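Local coordinates for Tll0287 protein (Thermosynechococcus elongatus, PDB 5B82), which binds a covalently attached heme c with His/Cys axial ligation in a PAS-like domain and may take part in redox sensing or signalling, at residues D125-Y131 and V178-Q182; D136-S140 and F167-D171. The contacts are given in a common frame with arbitrary orientation. Numbering follows the deposited sequence.

Contact 1: residues D125-Y131 and V178-Q182; sequences DKEGVHY and VTIPQ
Two neighbouring strands of the antiparallel PAS-like sheet pair here, 128-131 against 178-181. Their axes come within 4.6 Å at 166°. Gly128 CA and Pro181 CA lie 4.6 Å apart in a non-hydrogen-bonded pair. Val129 and Ile180 form a hydrogen-bonded pair, with Val129 N to Ile180 O at 3.1 Å and Ile180 N to Val129 O at 2.7 Å. Tyr131 and Val178 form another, with Tyr131 N to Val178 O and Val178 N to Tyr131 O both at 2.8 Å. His130 faces Thr179 between them. Val129, Ile180, Tyr131 and Val178 share one face, which packs in part on helix 28-49. Val129 CB lies 4.2 Å from Ile180 CB, while Tyr131 (t) leads its ring away. His130 and Thr179 occupy the other face. A type I turn, Asp125 to Gly128, leads in from strand 120-125. Asp125 (p) folds back over it: OD1 accepts from Glu127 N at 2.8 Å, an Asx turn. Gly128 sits at phi 140°, psi -146°, where a CB would clash with Ile180 O. Gln182 N donates to Glu127 O at 2.9 Å. With chi1 t, Gln182 NE2 reaches the turn and donates to Lys126 O at 3.1 Å. His130 (chi1 m, chi2 -93°) uses both ring nitrogens: ND1 hydrogen-bonds with Thr179 OG1 at 2.9 Å, and NE2 donates to Asp125 OD1 at 2.7 Å.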
loop_
_atom_site.group_PDB
_atom_site.type_symbol
_atom_site.label_atom_id
_atom_site.label_comp_id
_atom_site.label_asym_id
_atom_site.label_seq_id
_atom_site.Cartn_x
_atom_site.Cartn_y
_atom_site.Cartn_z
ATOM N N ASP A 125 4.112 17.313 -12.111
ATOM C CA ASP A 125 3.081 18.094 -12.771
ATOM C C ASP A 125 2.752 19.347 -11.962
ATOM O O ASP A 125 3.445 19.664 -10.997
ATOM C CB ASP A 125 1.822 17.253 -13.054
ATOM C CG ASP A 125 1.218 16.637 -11.803
ATOM O OD1 ASP A 125 1.258 17.264 -10.719
ATOM O OD2 ASP A 125 0.688 15.510 -11.905
ATOM N N LYS A 126 1.679 20.027 -12.336
ATOM C CA LYS A 126 1.302 21.263 -11.644
ATOM C C LYS A 126 1.161 21.056 -10.133
ATOM O O LYS A 126 1.416 21.964 -9.353
ATOM C CB LYS A 126 0.008 21.823 -12.233
ATOM C CG LYS A 126 -1.135 20.823 -12.241
ATOM C CD LYS A 126 -2.229 21.247 -13.207
ATOM C CE LYS A 126 -3.318 22.013 -12.493
ATOM N NZ LYS A 126 -4.112 21.138 -11.587
ATOM N N GLU A 127 0.782 19.847 -9.715
ATOM C CA GLU A 127 0.509 19.617 -8.302
ATOM C C GLU A 127 1.798 19.421 -7.511
ATOM O O GLU A 127 1.837 19.660 -6.303
ATOM C CB GLU A 127 -0.446 18.435 -8.108
ATOM C CG GLU A 127 -1.683 18.495 -9.013
ATOM C CD GLU A 127 -2.591 19.670 -8.714
ATOM O OE1 GLU A 127 -2.550 20.187 -7.576
ATOM O OE2 GLU A 127 -3.349 20.079 -9.621
ATOM N N GLY A 128 2.861 19.013 -8.203
ATOM C CA GLY A 128 4.158 18.874 -7.570
ATOM C C GLY A 128 4.877 17.619 -8.064
ATOM O O GLY A 128 4.748 17.246 -9.231
ATOM N N VAL A 129 5.643 17.005 -7.168
ATOM C CA VAL A 129 6.363 15.754 -7.453
ATOM C C VAL A 129 5.627 14.569 -6.823
ATOM O O VAL A 129 5.272 14.607 -5.646
ATOM C CB VAL A 129 7.798 15.810 -6.909
ATOM C CG1 VAL A 129 8.571 14.625 -7.375
ATOM C CG2 VAL A 129 8.495 17.065 -7.367
ATOM N N HIS A 130 5.397 13.518 -7.610
ATOM C CA HIS A 130 4.617 12.376 -7.154
ATOM C C HIS A 130 5.457 11.115 -7.325
ATOM O O HIS A 130 5.945 10.853 -8.414
ATOM C CB HIS A 130 3.348 12.207 -7.992
ATOM C CG HIS A 130 2.547 13.462 -8.160
ATOM N ND1 HIS A 130 1.505 13.798 -7.323
ATOM C CD2 HIS A 130 2.617 14.444 -9.085
ATOM C CE1 HIS A 130 0.969 14.937 -7.725
ATOM N NE2 HIS A 130 1.622 15.348 -8.795
ATOM N N TYR A 131 5.602 10.337 -6.259
ATOM C CA TYR A 131 6.333 9.085 -6.329
ATOM C C TYR A 131 5.367 7.955 -6.051
ATOM O O TYR A 131 4.552 8.045 -5.122
ATOM C CB TYR A 131 7.459 9.082 -5.290
ATOM C CG TYR A 131 8.246 7.775 -5.161
ATOM C CD1 TYR A 131 9.164 7.387 -6.133
ATOM C CD2 TYR A 131 8.109 6.961 -4.040
ATOM C CE1 TYR A 131 9.910 6.213 -6.004
ATOM C CE2 TYR A 131 8.861 5.773 -3.903
ATOM C CZ TYR A 131 9.756 5.418 -4.887
ATOM O OH TYR A 131 10.503 4.251 -4.753
ATOM N N VAL A 178 3.116 9.087 -2.977
ATOM C CA VAL A 178 3.573 10.245 -2.221
ATOM C C VAL A 178 3.554 11.490 -3.091
ATOM O O VAL A 178 3.918 11.431 -4.263
ATOM C CB VAL A 178 5.005 10.042 -1.705
ATOM C CG1 VAL A 178 5.491 11.279 -0.963
ATOM C CG2 VAL A 178 5.081 8.804 -0.822
ATOM N N THR A 179 3.130 12.615 -2.523
ATOM C CA THR A 179 3.221 13.884 -3.227
ATOM C C THR A 179 4.031 14.897 -2.425
ATOM O O THR A 179 3.762 15.134 -1.245
ATOM C CB THR A 179 1.833 14.481 -3.520
ATOM O OG1 THR A 179 1.146 13.651 -4.460
ATOM C CG2 THR A 179 1.963 15.891 -4.119
ATOM N N ILE A 180 5.036 15.485 -3.071
ATOM C CA ILE A 180 5.690 16.669 -2.534
ATOM C C ILE A 180 5.049 17.880 -3.214
ATOM O O ILE A 180 5.346 18.179 -4.368
ATOM C CB ILE A 180 7.201 16.680 -2.796
ATOM C CG1 ILE A 180 7.843 15.343 -2.398
ATOM C CG2 ILE A 180 7.850 17.854 -2.045
ATOM C CD1 ILE A 180 9.313 15.262 -2.759
ATOM N N PRO A 181 4.154 18.565 -2.502
ATOM C CA PRO A 181 3.346 19.632 -3.111
ATOM C C PRO A 181 4.185 20.748 -3.733
ATOM O O PRO A 181 5.264 21.044 -3.239
ATOM C CB PRO A 181 2.526 20.173 -1.938
ATOM C CG PRO A 181 3.267 19.768 -0.727
ATOM C CD PRO A 181 3.917 18.449 -1.055
ATOM N N GLN A 182 3.691 21.328 -4.821
ATOM C CA GLN A 182 4.330 22.462 -5.480
ATOM C C GLN A 182 4.469 23.661 -4.529
ATOM O O GLN A 182 5.524 24.285 -4.459
ATOM C CB GLN A 182 3.512 22.865 -6.713
ATOM C CG GLN A 182 4.106 23.981 -7.547
ATOM C CD GLN A 182 4.961 23.477 -8.710
ATOM O OE1 GLN A 182 6.170 23.694 -8.739
ATOM N NE2 GLN A 182 4.324 22.832 -9.689
#

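Contact 2: residues D136-S140 and F167-D171; sequences DVQAS and FRVGD. With HEC (heme c), chain B.
A type II turn, Arg168 to Asp171, docks by its backbone on an extended segment that lines the heme pocket. The segments pair beyond the end of strand 128-136 and just before strand 172-181, with no regular helix or strand spanning the contact. Two hydrogen bonds join them, and both use Val137: Val137 N donates to Asp171 O at 3.0 Å, and Gly170 N donates to Val137 O at 2.9 Å. The turn is closed by Asp171 N to Arg168 O at 3.0 Å. Asp171 (m) also curls back, so that its OD2 accepts from Arg168 N at 2.9 Å. Gly170 takes phi 105°, psi -12°, as the third position of a type II turn requires. Val137 (t, phi -92°, psi 123°) points its CB toward the turn and packs against it and Phe167. Val137 CG2 lies 3.7 Å from Phe167 CD1 and 3.8 Å from Asp171 CB, and Val137 CG1 lies 3.4 Å from Arg168 O. Val169 (t) packs its CG2 at 3.7 Å from Ala139 CA. Phe167 (m) also touches His145, which with Cys68 is an axial ligand of the iron, and makes a cation-pi contact with Lys92. Asp136 (m) pairs its carboxylate with Arg134. Gln138 (m) points its CB away from the turn, and its OE1 comes 3.6 Å from HEC CBB. Asp136 O lies 3.4 Å from HEC CMB, and Ser140 OG 4.0 Å from HEC CBB. Backbone hydrogen bonds and apolar packing thus join the two loops, and 136-140 meets carbon substituents of the heme by van der Waals contact.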
loop_
_atom_site.group_PDB
_atom_site.type_symbol
_atom_site.label_atom_id
_atom_site.label_comp_id
_atom_site.label_asym_id
_atom_site.label_seq_id
_atom_site.Cartn_x
_atom_site.Cartn_y
_atom_site.Cartn_z
ATOM N N ASP A 136 3.403 -5.722 -4.302
ATOM C CA ASP A 136 3.021 -7.014 -4.843
ATOM C C ASP A 136 2.515 -7.937 -3.739
ATOM O O ASP A 136 2.729 -7.682 -2.555
ATOM C CB ASP A 136 4.178 -7.659 -5.611
ATOM C CG ASP A 136 4.477 -6.952 -6.934
ATOM O OD1 ASP A 136 3.538 -6.406 -7.559
ATOM O OD2 ASP A 136 5.657 -6.951 -7.353
ATOM N N VAL A 137 1.834 -9.002 -4.135
ATOM C CA VAL A 137 1.300 -9.960 -3.179
ATOM C C VAL A 137 2.306 -11.080 -2.935
ATOM O O VAL A 137 2.723 -11.735 -3.882
ATOM C CB VAL A 137 -0.005 -10.567 -3.707
ATOM C CG1 VAL A 137 -0.501 -11.662 -2.777
ATOM C CG2 VAL A 137 -1.065 -9.482 -3.882
ATOM N N GLN A 138 2.712 -11.284 -1.679
ATOM C CA GLN A 138 3.463 -12.495 -1.289
ATOM C C GLN A 138 2.554 -13.525 -0.618
ATOM O O GLN A 138 1.392 -13.235 -0.325
ATOM C CB GLN A 138 4.629 -12.167 -0.349
ATOM C CG GLN A 138 5.754 -11.375 -0.996
ATOM C CD GLN A 138 5.538 -9.893 -0.881
ATOM O OE1 GLN A 138 5.067 -9.411 0.145
ATOM N NE2 GLN A 138 5.864 -9.155 -1.938
ATOM N N ALA A 139 3.089 -14.721 -0.367
ATOM C CA ALA A 139 2.311 -15.813 0.215
ATOM C C ALA A 139 1.689 -15.478 1.565
ATOM O O ALA A 139 0.550 -15.852 1.828
ATOM C CB ALA A 139 3.159 -17.098 0.327
ATOM N N SER A 140 2.437 -14.784 2.415
ATOM C CA SER A 140 1.959 -14.450 3.750
ATOM C C SER A 140 0.664 -13.645 3.672
ATOM O O SER A 140 -0.275 -13.869 4.442
ATOM C CB SER A 140 3.030 -13.660 4.504
ATOM O OG SER A 140 3.392 -12.483 3.789
ATOM N N PHE A 167 -6.557 -12.514 -4.140
ATOM C CA PHE A 167 -5.234 -12.369 -4.745
ATOM C C PHE A 167 -4.483 -13.696 -4.832
ATOM O O PHE A 167 -4.770 -14.634 -4.090
ATOM C CB PHE A 167 -4.388 -11.383 -3.950
ATOM C CG PHE A 167 -4.890 -9.973 -4.001
ATOM C CD1 PHE A 167 -4.574 -9.150 -5.068
ATOM C CD2 PHE A 167 -5.651 -9.462 -2.971
ATOM C CE1 PHE A 167 -5.030 -7.851 -5.109
ATOM C CE2 PHE A 167 -6.104 -8.162 -3.010
ATOM C CZ PHE A 167 -5.792 -7.358 -4.078
ATOM N N ARG A 168 -3.514 -13.759 -5.741
ATOM C CA ARG A 168 -2.573 -14.872 -5.800
ATOM C C ARG A 168 -1.164 -14.318 -5.656
ATOM O O ARG A 168 -0.944 -13.128 -5.868
ATOM C CB ARG A 168 -2.692 -15.623 -7.122
ATOM C CG ARG A 168 -4.009 -16.346 -7.319
ATOM C CD ARG A 168 -3.820 -17.664 -8.074
ATOM N NE ARG A 168 -2.767 -17.599 -9.090
ATOM C CZ ARG A 168 -2.879 -16.967 -10.256
ATOM N NH1 ARG A 168 -3.996 -16.318 -10.563
ATOM N NH2 ARG A 168 -1.866 -16.970 -11.114
ATOM N N VAL A 169 -0.218 -15.176 -5.289
ATOM C CA VAL A 169 1.174 -14.765 -5.155
ATOM C C VAL A 169 1.678 -14.205 -6.476
ATOM O O VAL A 169 1.621 -14.879 -7.505
ATOM C CB VAL A 169 2.077 -15.941 -4.746
ATOM C CG1 VAL A 169 3.535 -15.515 -4.736
ATOM C CG2 VAL A 169 1.671 -16.461 -3.387
ATOM N N GLY A 170 2.154 -12.964 -6.442
ATOM C CA GLY A 170 2.674 -12.304 -7.626
ATOM C C GLY A 170 1.745 -11.254 -8.199
ATOM O O GLY A 170 2.143 -10.479 -9.065
ATOM N N ASP A 171 0.501 -11.230 -7.728
ATOM C CA ASP A 171 -0.462 -10.217 -8.169
ATOM C C ASP A 171 -0.025 -8.801 -7.803
ATOM O O ASP A 171 0.706 -8.598 -6.839
ATOM C CB ASP A 171 -1.830 -10.453 -7.525
ATOM C CG ASP A 171 -2.572 -11.615 -8.138
ATOM O OD1 ASP A 171 -1.955 -12.345 -8.942
ATOM O OD2 ASP A 171 -3.764 -11.798 -7.804
HETATM FE FE HEC B . -3.006 -6.081 4.195
HETATM C CHA HEC B . -4.794 -3.204 3.973
HETATM C CHB HEC B . -1.238 -5.137 1.332
HETATM C CHC HEC B . -1.005 -8.803 4.477
HETATM C CHD HEC B . -4.987 -7.223 6.758
HETATM N NA HEC B . -3.053 -4.501 2.855
HETATM C C1A HEC B . -3.793 -3.353 3.048
HETATM C C2A HEC B . -3.346 -2.351 2.100
HETATM C C3A HEC B . -2.361 -2.899 1.380
HETATM C C4A HEC B . -2.162 -4.253 1.831
HETATM C CMA HEC B . -1.557 -2.245 0.245
HETATM C CAA HEC B . -3.894 -0.907 1.967
HETATM C CBA HEC B . -4.880 -0.768 0.808
HETATM C CGA HEC B . -6.244 -1.250 1.224
HETATM O O1A HEC B . -6.736 -2.247 0.641
HETATM O O2A HEC B . -6.837 -0.662 2.166
HETATM N NB HEC B . -1.443 -6.820 3.091
HETATM C C1B HEC B . -0.826 -6.268 1.989
HETATM C C2B HEC B . 0.325 -7.078 1.645
HETATM C C3B HEC B . 0.382 -8.093 2.509
HETATM C C4B HEC B . -0.718 -7.948 3.440
HETATM C CMB HEC B . 1.276 -6.827 0.447
HETATM C CAB HEC B . 1.440 -9.221 2.536
HETATM C CBB HEC B . 2.840 -8.654 2.886
HETATM N NC HEC B . -3.024 -7.724 5.374
HETATM C C1C HEC B . -2.060 -8.707 5.361
HETATM C C2C HEC B . -2.261 -9.542 6.527
HETATM C C3C HEC B . -3.435 -9.195 7.083
HETATM C C4C HEC B . -3.888 -7.988 6.417
HETATM C CMC HEC B . -1.501 -10.871 6.746
HETATM C CAC HEC B . -4.150 -9.871 8.284
HETATM C CBC HEC B . -3.322 -9.939 9.589
HETATM N ND HEC B . -4.665 -5.378 5.165
HETATM C C1D HEC B . -5.237 -5.952 6.295
HETATM C C2D HEC B . -6.143 -4.994 6.901
HETATM C C3D HEC B . -6.075 -3.757 6.014
HETATM C C4D HEC B . -5.142 -4.081 4.970
HETATM C CMD HEC B . -7.003 -5.175 8.168
HETATM C CAD HEC B . -6.817 -2.415 6.195
HETATM C CBD HEC B . -5.895 -1.574 7.069
HETATM C CGD HEC B . -6.387 -0.148 7.186
HETATM O O1D HEC B . -7.487 0.074 7.741
HETATM O O2D HEC B . -5.664 0.762 6.724
#

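How the contacts relate
Contacts 1 and 2 lie toward opposite ends of the same two neighbouring strands, 128-136 and 172-181. Contact 2 is nested within the chain loop that contact 1 closes. Their centres are 29 Å apart, on opposite sides of the chain's centre, and their nearest atoms are about 12 Å apart. Contact 1 is regular sheet pairing away from the heme site; the side chain of Val178 is about 13 Å from the bound heme c (HEC). Contact 2 joins loops beside the heme pocket. The chain between its segments carries Cys141 and Cys144, which bind the heme covalently, and His145, one of the two axial ligands. The strand pair therefore links a distant sheet end to the heme-binding end.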